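Cyclodipeptide synthase, BtCDPS (Bacillus thermoamylovorans, PDB 6ZTU) probably makes cyclic dipeptides by joining two activated aminoacyl units through an aminoacyltransferase reaction. Local coordinates at residues A[38-42]-A[43-47]; A[65-68]-A[69-72]; A[90-93]-A[94-97]; A[99-103]-A[104-108]; A[109-112]-A[113-117]. All coordinates share one frame; numbering follows the deposited sequence.

Contact 1 of 5, residues A[38-42]-A[43-47]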
# COMPACT_ATOMS: atom_id res chain seq x y z
N SER A 38 5.05 8.91 9.53
CA SER A 38 6.39 9.48 9.71
C SER A 38 7.50 8.56 9.23
O SER A 38 8.62 9.03 9.00
CB SER A 38 6.61 9.83 11.18
OG SER A 38 6.06 8.84 12.03
N LYS A 39 7.23 7.26 9.10
CA LYS A 39 8.24 6.32 8.64
C LYS A 39 8.82 6.72 7.29
O LYS A 39 10.01 6.49 7.03
CB LYS A 39 7.62 4.92 8.55
CG LYS A 39 8.55 3.85 8.03
CD LYS A 39 9.09 3.04 9.17
CE LYS A 39 9.90 1.87 8.70
NZ LYS A 39 10.67 1.39 9.87
N PHE A 40 8.02 7.32 6.41
CA PHE A 40 8.43 7.55 5.03
C PHE A 40 9.07 8.93 4.89
O PHE A 40 8.58 9.83 4.21
CB PHE A 40 7.24 7.37 4.09
CG PHE A 40 6.76 5.96 4.05
CD1 PHE A 40 7.38 5.03 3.22
CD2 PHE A 40 5.72 5.54 4.86
CE1 PHE A 40 6.94 3.71 3.19
CE2 PHE A 40 5.28 4.23 4.84
CZ PHE A 40 5.90 3.31 4.00
N SER A 41 10.21 9.06 5.56
CA SER A 41 11.10 10.19 5.38
C SER A 41 11.80 10.10 4.03
O SER A 41 11.77 9.08 3.34
CB SER A 41 12.15 10.20 6.49
OG SER A 41 12.98 9.05 6.38
N GLN A 42 12.47 11.20 3.66
CA GLN A 42 13.31 11.17 2.47
C GLN A 42 14.33 10.03 2.55
O GLN A 42 14.49 9.26 1.59
CB GLN A 42 14.01 12.52 2.30
CG GLN A 42 14.95 12.58 1.12
CD GLN A 42 15.61 13.94 0.99
OE1 GLN A 42 15.83 14.63 1.98
NE2 GLN A 42 15.91 14.34 -0.24
N ASN A 43 15.01 9.90 3.69
CA ASN A 43 16.04 8.88 3.82
C ASN A 43 15.48 7.47 3.65
O ASN A 43 16.09 6.63 2.98
CB ASN A 43 16.74 9.00 5.17
CG ASN A 43 18.00 8.16 5.24
OD1 ASN A 43 18.84 8.19 4.34
ND2 ASN A 43 18.13 7.38 6.31
N TYR A 44 14.33 7.19 4.28
CA TYR A 44 13.76 5.84 4.19
C TYR A 44 13.29 5.53 2.78
O TYR A 44 13.49 4.42 2.28
CB TYR A 44 12.60 5.70 5.18
CG TYR A 44 11.99 4.31 5.22
CD1 TYR A 44 12.70 3.24 5.74
CD2 TYR A 44 10.71 4.08 4.73
CE1 TYR A 44 12.15 1.97 5.78
CE2 TYR A 44 10.15 2.80 4.77
CZ TYR A 44 10.88 1.75 5.30
OH TYR A 44 10.34 0.48 5.34
N ILE A 45 12.66 6.50 2.12
CA ILE A 45 12.23 6.28 0.73
C ILE A 45 13.44 5.98 -0.15
O ILE A 45 13.41 5.07 -0.99
CB ILE A 45 11.42 7.50 0.24
CG1 ILE A 45 10.01 7.46 0.85
CG2 ILE A 45 11.35 7.53 -1.28
CD1 ILE A 45 9.21 8.75 0.68
N HIS A 46 14.55 6.69 0.07
CA HIS A 46 15.77 6.38 -0.66
C HIS A 46 16.26 4.97 -0.36
O HIS A 46 16.68 4.24 -1.26
CB HIS A 46 16.86 7.41 -0.35
CG HIS A 46 16.80 8.62 -1.23
ND1 HIS A 46 17.62 8.79 -2.33
CD2 HIS A 46 16.00 9.71 -1.19
CE1 HIS A 46 17.34 9.94 -2.92
NE2 HIS A 46 16.35 10.52 -2.25
N GLN A 47 16.20 4.56 0.91
CA GLN A 47 16.63 3.21 1.26
C GLN A 47 15.77 2.17 0.54
O GLN A 47 16.29 1.19 -0.00
CB GLN A 47 16.55 3.01 2.77
CG GLN A 47 17.62 3.75 3.55
CD GLN A 47 17.77 3.18 4.94
OE1 GLN A 47 16.79 3.01 5.65
NE2 GLN A 47 19.00 2.87 5.33

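Contact 2 of 5, residues A[65-68]-A[69-72]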
# COMPACT_ATOMS: atom_id res chain seq x y z
N GLY A 65 -4.01 7.65 -3.46
CA GLY A 65 -4.91 8.35 -4.35
C GLY A 65 -5.87 9.25 -3.59
O GLY A 65 -5.64 9.61 -2.43
N ASP A 66 -6.98 9.58 -4.25
CA ASP A 66 -7.88 10.64 -3.78
C ASP A 66 -8.41 10.35 -2.38
O ASP A 66 -8.60 11.26 -1.57
CB ASP A 66 -9.05 10.80 -4.73
CG ASP A 66 -8.62 11.11 -6.15
OD1 ASP A 66 -7.54 11.72 -6.33
OD2 ASP A 66 -9.37 10.76 -7.08
N GLU A 67 -8.69 9.08 -2.09
CA GLU A 67 -9.31 8.75 -0.81
C GLU A 67 -8.40 8.97 0.38
O GLU A 67 -8.83 8.75 1.51
CB GLU A 67 -9.80 7.30 -0.83
CG GLU A 67 -11.10 7.07 -1.58
CD GLU A 67 -10.91 6.96 -3.09
OE1 GLU A 67 -9.75 6.95 -3.56
OE2 GLU A 67 -11.93 6.89 -3.81
N ALA A 68 -7.15 9.38 0.16
CA ALA A 68 -6.30 9.71 1.31
C ALA A 68 -6.91 10.84 2.13
O ALA A 68 -6.68 10.92 3.34
CB ALA A 68 -4.90 10.09 0.84
N LYS A 69 -7.70 11.72 1.49
CA LYS A 69 -8.36 12.79 2.25
C LYS A 69 -9.34 12.23 3.27
O LYS A 69 -9.55 12.84 4.33
CB LYS A 69 -9.06 13.76 1.29
CG LYS A 69 -10.36 13.27 0.68
CD LYS A 69 -10.92 14.30 -0.31
CE LYS A 69 -12.44 14.35 -0.27
NZ LYS A 69 -13.08 13.12 0.30
N ASN A 70 -9.93 11.05 3.00
CA ASN A 70 -10.88 10.45 3.94
C ASN A 70 -10.24 10.17 5.28
O ASN A 70 -10.92 10.25 6.32
CB ASN A 70 -11.46 9.16 3.37
CG ASN A 70 -12.33 9.39 2.17
OD1 ASN A 70 -11.99 10.19 1.30
ND2 ASN A 70 -13.46 8.69 2.10
N LEU A 71 -8.95 9.82 5.28
CA LEU A 71 -8.26 9.54 6.53
C LEU A 71 -8.20 10.78 7.40
O LEU A 71 -8.33 10.70 8.63
CB LEU A 71 -6.85 9.01 6.25
CG LEU A 71 -6.73 7.76 5.37
CD1 LEU A 71 -5.27 7.40 5.21
CD2 LEU A 71 -7.51 6.58 5.97
N LEU A 72 -8.02 11.95 6.79
CA LEU A 72 -8.02 13.19 7.54
C LEU A 72 -9.44 13.64 7.88
O LEU A 72 -9.70 14.05 9.01
CB LEU A 72 -7.26 14.27 6.76
CG LEU A 72 -5.81 13.96 6.36
CD1 LEU A 72 -5.22 15.07 5.49
CD2 LEU A 72 -4.92 13.71 7.57

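Contact 3 of 5, residues A[90-93]-A[94-97]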
# COMPACT_ATOMS: atom_id res chain seq x y z
N ILE A 90 1.47 14.01 -1.20
CA ILE A 90 1.76 13.23 -2.40
C ILE A 90 2.90 13.87 -3.20
O ILE A 90 3.76 13.17 -3.76
CB ILE A 90 0.49 13.08 -3.25
CG1 ILE A 90 -0.62 12.40 -2.45
CG2 ILE A 90 0.77 12.29 -4.53
CD1 ILE A 90 -0.17 11.20 -1.64
N ARG A 91 2.95 15.20 -3.26
CA ARG A 91 4.05 15.85 -3.97
C ARG A 91 5.38 15.59 -3.27
O ARG A 91 6.40 15.39 -3.93
CB ARG A 91 3.78 17.35 -4.10
CG ARG A 91 2.64 17.69 -5.05
CD ARG A 91 2.46 19.19 -5.18
NE ARG A 91 3.61 19.81 -5.85
CZ ARG A 91 3.73 19.89 -7.17
NH1 ARG A 91 2.79 19.40 -7.97
NH2 ARG A 91 4.81 20.46 -7.70
N ARG A 92 5.38 15.56 -1.94
CA ARG A 92 6.59 15.22 -1.20
C ARG A 92 7.04 13.80 -1.51
O ARG A 92 8.22 13.55 -1.80
CB ARG A 92 6.37 15.40 0.31
CG ARG A 92 7.62 15.19 1.15
CD ARG A 92 7.37 15.40 2.65
NE ARG A 92 6.42 14.44 3.21
CZ ARG A 92 6.74 13.27 3.75
NH1 ARG A 92 8.01 12.87 3.82
NH2 ARG A 92 5.78 12.47 4.22
N HIS A 93 6.11 12.84 -1.47
CA HIS A 93 6.46 11.46 -1.77
C HIS A 93 6.99 11.32 -3.19
O HIS A 93 7.96 10.60 -3.44
CB HIS A 93 5.25 10.55 -1.56
CG HIS A 93 4.91 10.30 -0.13
ND1 HIS A 93 3.71 9.75 0.27
CD2 HIS A 93 5.61 10.52 1.01
CE1 HIS A 93 3.68 9.65 1.59
NE2 HIS A 93 4.83 10.12 2.06
N PHE A 94 6.34 12.00 -4.14
CA PHE A 94 6.80 11.92 -5.53
C PHE A 94 8.21 12.49 -5.68
O PHE A 94 9.06 11.87 -6.32
CB PHE A 94 5.82 12.66 -6.45
CG PHE A 94 6.08 12.44 -7.91
CD1 PHE A 94 7.09 13.13 -8.57
CD2 PHE A 94 5.33 11.52 -8.63
CE1 PHE A 94 7.34 12.91 -9.92
CE2 PHE A 94 5.57 11.30 -9.98
CZ PHE A 94 6.57 11.99 -10.63
N ARG A 95 8.47 13.65 -5.08
CA ARG A 95 9.79 14.26 -5.19
C ARG A 95 10.88 13.31 -4.71
O ARG A 95 11.84 13.03 -5.43
CB ARG A 95 9.84 15.57 -4.39
CG ARG A 95 11.20 16.28 -4.45
CD ARG A 95 11.25 17.48 -3.50
NE ARG A 95 9.91 18.01 -3.23
CZ ARG A 95 9.40 18.18 -2.01
NH1 ARG A 95 10.12 17.87 -0.94
NH2 ARG A 95 8.17 18.65 -1.87
N PHE A 96 10.74 12.81 -3.48
CA PHE A 96 11.77 11.94 -2.92
C PHE A 96 11.90 10.65 -3.71
O PHE A 96 13.00 10.13 -3.89
CB PHE A 96 11.47 11.62 -1.45
CG PHE A 96 11.50 12.82 -0.55
CD1 PHE A 96 12.27 13.93 -0.87
CD2 PHE A 96 10.76 12.83 0.63
CE1 PHE A 96 12.30 15.03 -0.04
CE2 PHE A 96 10.80 13.93 1.47
CZ PHE A 96 11.56 15.04 1.13
N SER A 97 10.77 10.09 -4.16
CA SER A 97 10.83 8.87 -4.96
C SER A 97 11.52 9.13 -6.29
O SER A 97 12.35 8.33 -6.74
CB SER A 97 9.43 8.31 -5.17
OG SER A 97 8.83 8.00 -3.91

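Contact 4 of 5, residues A[99-103]-A[104-108]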
# COMPACT_ATOMS: atom_id res chain seq x y z
N GLU A 99 13.75 11.41 -7.04
CA GLU A 99 15.17 11.55 -6.74
C GLU A 99 15.88 10.21 -6.74
O GLU A 99 16.87 10.01 -7.45
CB GLU A 99 15.38 12.20 -5.38
CG GLU A 99 15.13 13.68 -5.29
CD GLU A 99 15.28 14.17 -3.86
OE1 GLU A 99 15.67 13.35 -2.99
OE2 GLU A 99 14.99 15.37 -3.61
N ALA A 100 15.39 9.27 -5.92
CA ALA A 100 16.09 8.01 -5.72
C ALA A 100 16.03 7.14 -6.96
O ALA A 100 17.00 6.45 -7.29
CB ALA A 100 15.50 7.29 -4.50
N LEU A 101 14.90 7.14 -7.66
CA LEU A 101 14.82 6.39 -8.91
C LEU A 101 15.82 6.94 -9.92
O LEU A 101 16.59 6.18 -10.52
CB LEU A 101 13.40 6.44 -9.46
CG LEU A 101 12.41 5.57 -8.68
CD1 LEU A 101 10.97 5.92 -9.06
CD2 LEU A 101 12.68 4.09 -8.91
N ARG A 102 15.84 8.26 -10.08
CA ARG A 102 16.79 8.88 -11.01
C ARG A 102 18.23 8.57 -10.61
O ARG A 102 19.05 8.22 -11.46
CB ARG A 102 16.55 10.38 -11.07
CG ARG A 102 17.57 11.14 -11.91
CD ARG A 102 17.05 12.51 -12.32
NE ARG A 102 16.26 13.15 -11.26
CZ ARG A 102 16.78 13.82 -10.23
NH1 ARG A 102 18.10 13.94 -10.11
NH2 ARG A 102 15.99 14.36 -9.32
N LYS A 103 18.53 8.66 -9.32
CA LYS A 103 19.86 8.33 -8.82
C LYS A 103 20.29 6.92 -9.24
O LYS A 103 21.46 6.68 -9.52
CB LYS A 103 19.89 8.47 -7.30
CG LYS A 103 21.22 8.15 -6.65
CD LYS A 103 21.12 8.29 -5.13
CE LYS A 103 20.38 7.12 -4.51
NZ LYS A 103 20.14 7.30 -3.05
N ASN A 104 19.34 5.98 -9.29
CA ASN A 104 19.63 4.60 -9.65
C ASN A 104 19.50 4.33 -11.14
O ASN A 104 19.56 3.17 -11.55
CB ASN A 104 18.69 3.65 -8.90
CG ASN A 104 19.07 3.49 -7.45
OD1 ASN A 104 19.85 2.61 -7.10
ND2 ASN A 104 18.49 4.33 -6.58
N GLY A 105 19.31 5.36 -11.96
CA GLY A 105 19.14 5.14 -13.38
C GLY A 105 17.87 4.40 -13.74
O GLY A 105 17.83 3.71 -14.76
N ARG A 106 16.82 4.55 -12.94
CA ARG A 106 15.57 3.83 -13.10
C ARG A 106 14.49 4.72 -13.70
O ARG A 106 14.47 5.94 -13.47
CB ARG A 106 15.07 3.31 -11.74
CG ARG A 106 15.92 2.21 -11.13
CD ARG A 106 15.50 0.88 -11.68
NE ARG A 106 16.29 -0.22 -11.15
CZ ARG A 106 16.01 -1.50 -11.36
NH1 ARG A 106 14.96 -1.81 -12.11
NH2 ARG A 106 16.78 -2.45 -10.86
N GLU A 107 13.57 4.10 -14.43
CA GLU A 107 12.39 4.82 -14.91
C GLU A 107 11.60 5.39 -13.74
O GLU A 107 11.48 4.75 -12.69
CB GLU A 107 11.49 3.90 -15.73
CG GLU A 107 12.18 3.23 -16.89
CD GLU A 107 11.60 3.66 -18.22
OE1 GLU A 107 11.35 2.79 -19.08
OE2 GLU A 107 11.40 4.89 -18.38
N ILE A 108 11.05 6.59 -13.93
CA ILE A 108 10.25 7.24 -12.90
C ILE A 108 8.86 6.63 -12.89
O ILE A 108 7.88 7.26 -13.32
CB ILE A 108 10.21 8.76 -13.12
CG1 ILE A 108 11.63 9.28 -13.37
CG2 ILE A 108 9.63 9.47 -11.90
CD1 ILE A 108 12.60 8.96 -12.24

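Contact 5 of 5, residues A[109-112]-A[113-117]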
# COMPACT_ATOMS: atom_id res chain seq x y z
N ASP A 109 8.75 5.40 -12.39
CA ASP A 109 7.50 4.64 -12.45
C ASP A 109 6.77 4.82 -11.12
O ASP A 109 6.92 4.02 -10.20
CB ASP A 109 7.79 3.18 -12.75
CG ASP A 109 6.69 2.53 -13.56
OD1 ASP A 109 6.23 3.15 -14.55
OD2 ASP A 109 6.28 1.41 -13.20
N ILE A 110 5.98 5.89 -11.03
CA ILE A 110 5.29 6.29 -9.81
C ILE A 110 3.83 6.56 -10.15
O ILE A 110 3.55 7.35 -11.06
CB ILE A 110 5.91 7.55 -9.17
CG1 ILE A 110 7.43 7.40 -9.00
CG2 ILE A 110 5.21 7.89 -7.84
CD1 ILE A 110 8.11 8.68 -8.52
N TYR A 111 2.92 5.93 -9.42
CA TYR A 111 1.48 6.10 -9.63
C TYR A 111 0.79 6.25 -8.28
O TYR A 111 1.32 5.83 -7.25
CB TYR A 111 0.87 4.91 -10.37
CG TYR A 111 1.63 4.55 -11.62
CD1 TYR A 111 2.68 3.65 -11.60
CD2 TYR A 111 1.31 5.16 -12.83
CE1 TYR A 111 3.39 3.36 -12.74
CE2 TYR A 111 2.02 4.87 -13.97
CZ TYR A 111 3.05 3.98 -13.93
OH TYR A 111 3.75 3.70 -15.08
N THR A 112 -0.39 6.87 -8.29
CA THR A 112 -1.30 6.77 -7.16
C THR A 112 -2.33 5.68 -7.44
O THR A 112 -2.56 5.29 -8.59
CB THR A 112 -2.04 8.09 -6.85
OG1 THR A 112 -3.19 8.21 -7.69
CG2 THR A 112 -1.14 9.29 -7.04
N PHE A 113 -2.97 5.19 -6.37
CA PHE A 113 -3.97 4.17 -6.66
C PHE A 113 -5.23 4.72 -7.31
O PHE A 113 -6.14 3.94 -7.60
CB PHE A 113 -4.30 3.32 -5.40
CG PHE A 113 -4.85 4.08 -4.20
CD1 PHE A 113 -6.08 4.74 -4.26
CD2 PHE A 113 -4.20 4.02 -2.98
CE1 PHE A 113 -6.60 5.39 -3.14
CE2 PHE A 113 -4.71 4.66 -1.85
CZ PHE A 113 -5.92 5.34 -1.93
N SER A 114 -5.31 6.03 -7.58
CA SER A 114 -6.40 6.61 -8.36
C SER A 114 -6.09 6.72 -9.85
O SER A 114 -6.92 7.23 -10.60
CB SER A 114 -6.75 8.00 -7.83
OG SER A 114 -7.24 7.92 -6.50
N ASP A 115 -4.93 6.24 -10.30
CA ASP A 115 -4.49 6.45 -11.68
C ASP A 115 -4.97 5.35 -12.63
O ASP A 115 -4.48 5.28 -13.77
CB ASP A 115 -2.96 6.53 -11.74
CG ASP A 115 -2.41 7.80 -11.13
OD1 ASP A 115 -3.19 8.74 -10.89
OD2 ASP A 115 -1.20 7.86 -10.88
N PHE A 116 -5.92 4.51 -12.20
CA PHE A 116 -6.27 3.28 -12.91
C PHE A 116 -7.78 3.14 -13.11
O PHE A 116 -8.28 2.05 -13.32
CB PHE A 116 -5.67 2.07 -12.17
CG PHE A 116 -4.18 2.10 -12.16
CD1 PHE A 116 -3.45 1.45 -13.15
CD2 PHE A 116 -3.49 2.86 -11.21
CE1 PHE A 116 -2.06 1.52 -13.17
CE2 PHE A 116 -2.10 2.93 -11.22
CZ PHE A 116 -1.39 2.26 -12.20
N LYS A 117 -8.50 4.26 -13.12
CA LYS A 117 -9.94 4.22 -13.34
C LYS A 117 -10.30 3.73 -14.74
O LYS A 117 -11.44 3.28 -14.95
CB LYS A 117 -10.54 5.61 -13.10
CG LYS A 117 -10.66 5.96 -11.61
CD LYS A 117 -11.06 7.42 -11.39
CE LYS A 117 -10.15 8.09 -10.37
NZ LYS A 117 -10.04 9.56 -10.63

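Contact 1 of 5, residues A[38-42]-A[43-47]
Tyr-44, on the first turn of helix 42-55, turns its ring back over the chain that leads into the helix. Its CG stands anti to the backbone N (chi1 -177°), which swings the ring towards Lys-39 and Phe-40. Lys-39 lies over one face: its CE sits 3.9 Å from the centroid of the Tyr-44 ring, a CH-pi contact, and its CG covers the same ring nearer the rim. Phe-40 meets Tyr-44 differently, in an offset edge-to-face pair with planes at 68° in which the tyrosine presents its edge to the phenylalanine face; Phe-40 CE1 and Tyr-44 CE2 are 3.7 Å apart. Ser-41 is the N-cap. Its OG accepts from Tyr-44 N at 3.1 Å, so the residue that carries the ring is also the one capped. Ile-45 N donates to Ser-41 O at 3.0 Å as the helix starts, while Ile-45 CD1 lies 4.2 Å from Phe-40 CB. Gln-42 and His-46 run side by side, but both polar ends bond to Glu-99, and His-46 ND1 also pairs with Lys-103. Helix 42-55 thereby lies against helix 79-103, where Ile-45 meets His-93 and Ser-97, whereas Phe-40 and Tyr-44 both meet His-201 beyond strand 196-200.

Contact 2 of 5, residues A[65-68]-A[69-72]
The start of helix 68-74 grows out of a type I beta turn, Gly-65 to Ala-68, where Lys-69 N bonds back to Asp-66 O at 3.2 Å and the turn residues supply the first carbonyls that the helix uses. Within the turn, which follows strand 58-63, Ala-68 N donates to Gly-65 O at 3.0 Å. Two further bonds step forward with the same i to i+3 spacing: Asn-70 N to Glu-67 O at 3.0 Å, and Leu-71 N to Ala-68 O at 3.2 Å. The bond from Lys-69 N is fairly straight, at 166° on the hydrogen. The next two are clearly bent, and their donors stand well above the carbonyl planes instead of on a lone pair.

The side chains fold back over the same oxygens. Lys-69 holds CG between its backbone N and carbonyl carbon (chi1 76°), which lays that carbon 3.5 Å from Asp-66 O. The chain then bends at its outer torsions, and NZ makes a salt bridge with Glu-73 and a weak bond to Asn-70 OD1. Asn-70 rests CB 3.2 Å from Glu-67 O, while its ND2 is satisfied by His-172 O, a tie to helix 167-191. Leu-71 sets CB near Ala-68 O and extends towards Ala-173 and Tyr-176 of that helix and Ala-150 of helix 137-157. Ala-68 and Lys-69 instead meet Val-86 of helix 79-103.

Repeated i to i+3 bonds of this kind are typical of 3-10-like geometry at a helix start, here at the strand-to-helix connection of an alpha/beta fold, just beyond Leu-63 and Ala-64 of the hexanediol pocket.

Contact 3 of 5, residues A[90-93]-A[94-97]
His-93 O is gripped twice by Ser-97: the backbone N donates at 2.9 Å and the hydroxyl OG at 2.8 Å, the two arriving from opposite faces of the carbonyl plane. The serine torsion makes this possible, since OG lies anti to its own carbonyl carbon (chi1 -60°) and folds back along the helix, satisfying a hydroxyl in a buried setting.

The other carbonyls accept regular i to i+4 bonds. Phe-94 N reaches Ile-90 O at 2.9 Å, Arg-95 N reaches Arg-91 O, and Phe-96 N reaches Arg-92 O almost linearly, at 178° on the hydrogen. Arg-92 O also lies over one face of the Phe-96 ring. The aliphatic part of Arg-92 passes the rim of that ring, with CG 3.4 Å from Phe-96 CE2, and the guanidinium plane is turned 70° from the ring. Its nitrogens are engaged elsewhere: NH2 in a salt bridge with Glu-89, NH1 in a hydrogen bond to Phe-40 O. An alanine in place of Phe-96 would remove the ring beside Arg-92 CG and is likely to leave the arginine stem freer to shift. Arg-95 lays its guanidinium over Arg-92 CA.

Within helix 79-103, His-93 and Ser-97 face Ile-45 of helix 42-55 and the strand 58-63 residues Leu-63 and Val-61, Phe-96 meets Gln-42, and Phe-94 packs on Ile-110 of strand 110-112.

Contact 4 of 5, residues A[99-103]-A[104-108]
Asn-104 binds one carbonyl with both its backbone and its side chain: ND2 donates to Ala-100 O at 2.7 Å and the backbone N to the same oxygen at 3.1 Å, from opposite faces of the carbonyl plane. Asn-104 sits within the Schellman motif that ends helix 79-103, directly before its C-prime residue Gly-105 (positive phi, 67°); the carbonyl it grips lies one residue ahead of the motif's first acceptor. The defining bonds are Arg-106 N to Leu-101 O at 2.9 Å and Gly-105 N to Arg-102 O, also at 2.9 Å; both donors stand above the carbonyl planes. Asn-104 N adds a weak bond to Leu-101 O.

With CG anti to the carbonyl carbon (chi1 -75°), the Asn-104 amide turns back to Ala-100 O, which lies nearly in the amide plane, 7° out of it. ND2 also donates to Asp-50 OD1, tying the helix end to helix 42-55. Lys-103 runs alongside Asn-104 and ends on Asp-50 and His-46. Arg-106 turns its guanidinium to the backbone oxygens of Ser-53, Phe-56 and Lys-57, at and just after the C-terminal end of helix 42-55.

The chain then turns back along the Leu-101 side chain. Arg-106 crosses it at about a right angle, its CB 3.8 Å from Leu-101 CD2, and Ile-108 adds an apolar contact, CD1 3.8 Å from Leu-101 CB.

Contact 5 of 5, residues A[109-112]-A[113-117]
Hydrogen bonds join Thr-112, the last residue of strand 110-112, to Asp-115 in both directions. Thr-112 N donates to Asp-115 OD2 at 2.9 Å, meeting the carboxylate from well above its plane, and Asp-115 N returns to Thr-112 O at 3.1 Å, closing a type I beta turn. Thr-112 OG1, placed between its backbone N and carbonyl carbon (chi1 84°), accepts from Ser-114 N at 3.0 Å inside that turn.

The aromatic part is an offset edge-to-face pair. Phe-116 aims its edge at the face of Tyr-111, with centroids 5.6 Å apart and planes at 63°, and its CE2 touches Tyr-111 CB at 3.7 Å. The phenol OH donates to Asp-109 OD1 at 2.6 Å, so the hydroxyl end is hydrogen-bonded while Phe-116 packs near the CB end. Replacing Tyr-111 by an alanine would probably cost Phe-116 one of its ring partners and leave Asp-109 OD1 without this donor.

Ser-114 OG takes Asp-66 N. The Phe-113 side chain comes within about 4 Å of the bound hexanediol and meets Tyr-176, a pocket residue, edge-to-face. The bond from Ser-114 N to Thr-112 OG1 defines an ST turn overlapping the type I beta turn, where outer strand 110-112 leads out of the sheet.

Contacts 1, 3 and 4 lie on the same side of the chain's centre, where helix 42-55 lies against helix 79-103: contact 1 starts the first helix, contact 3 is the middle of the second, and contact 4 ends it. Their chemistry follows that place, with an N-cap, then regular i to i+4 bonding, then a Schellman motif. Contact 4 is the most peripheral of the three, its centre about 20 Å from the chain's centre. Contacts 2 and 5 belong to neighbouring strand exits joined by Asp-66 N and Ser-114 OG; contact 2 is partly buried, contact 5 mainly superficial apart from Phe-113. Ile-110 connects contact 5 to Phe-94, Ser-97 and Leu-101.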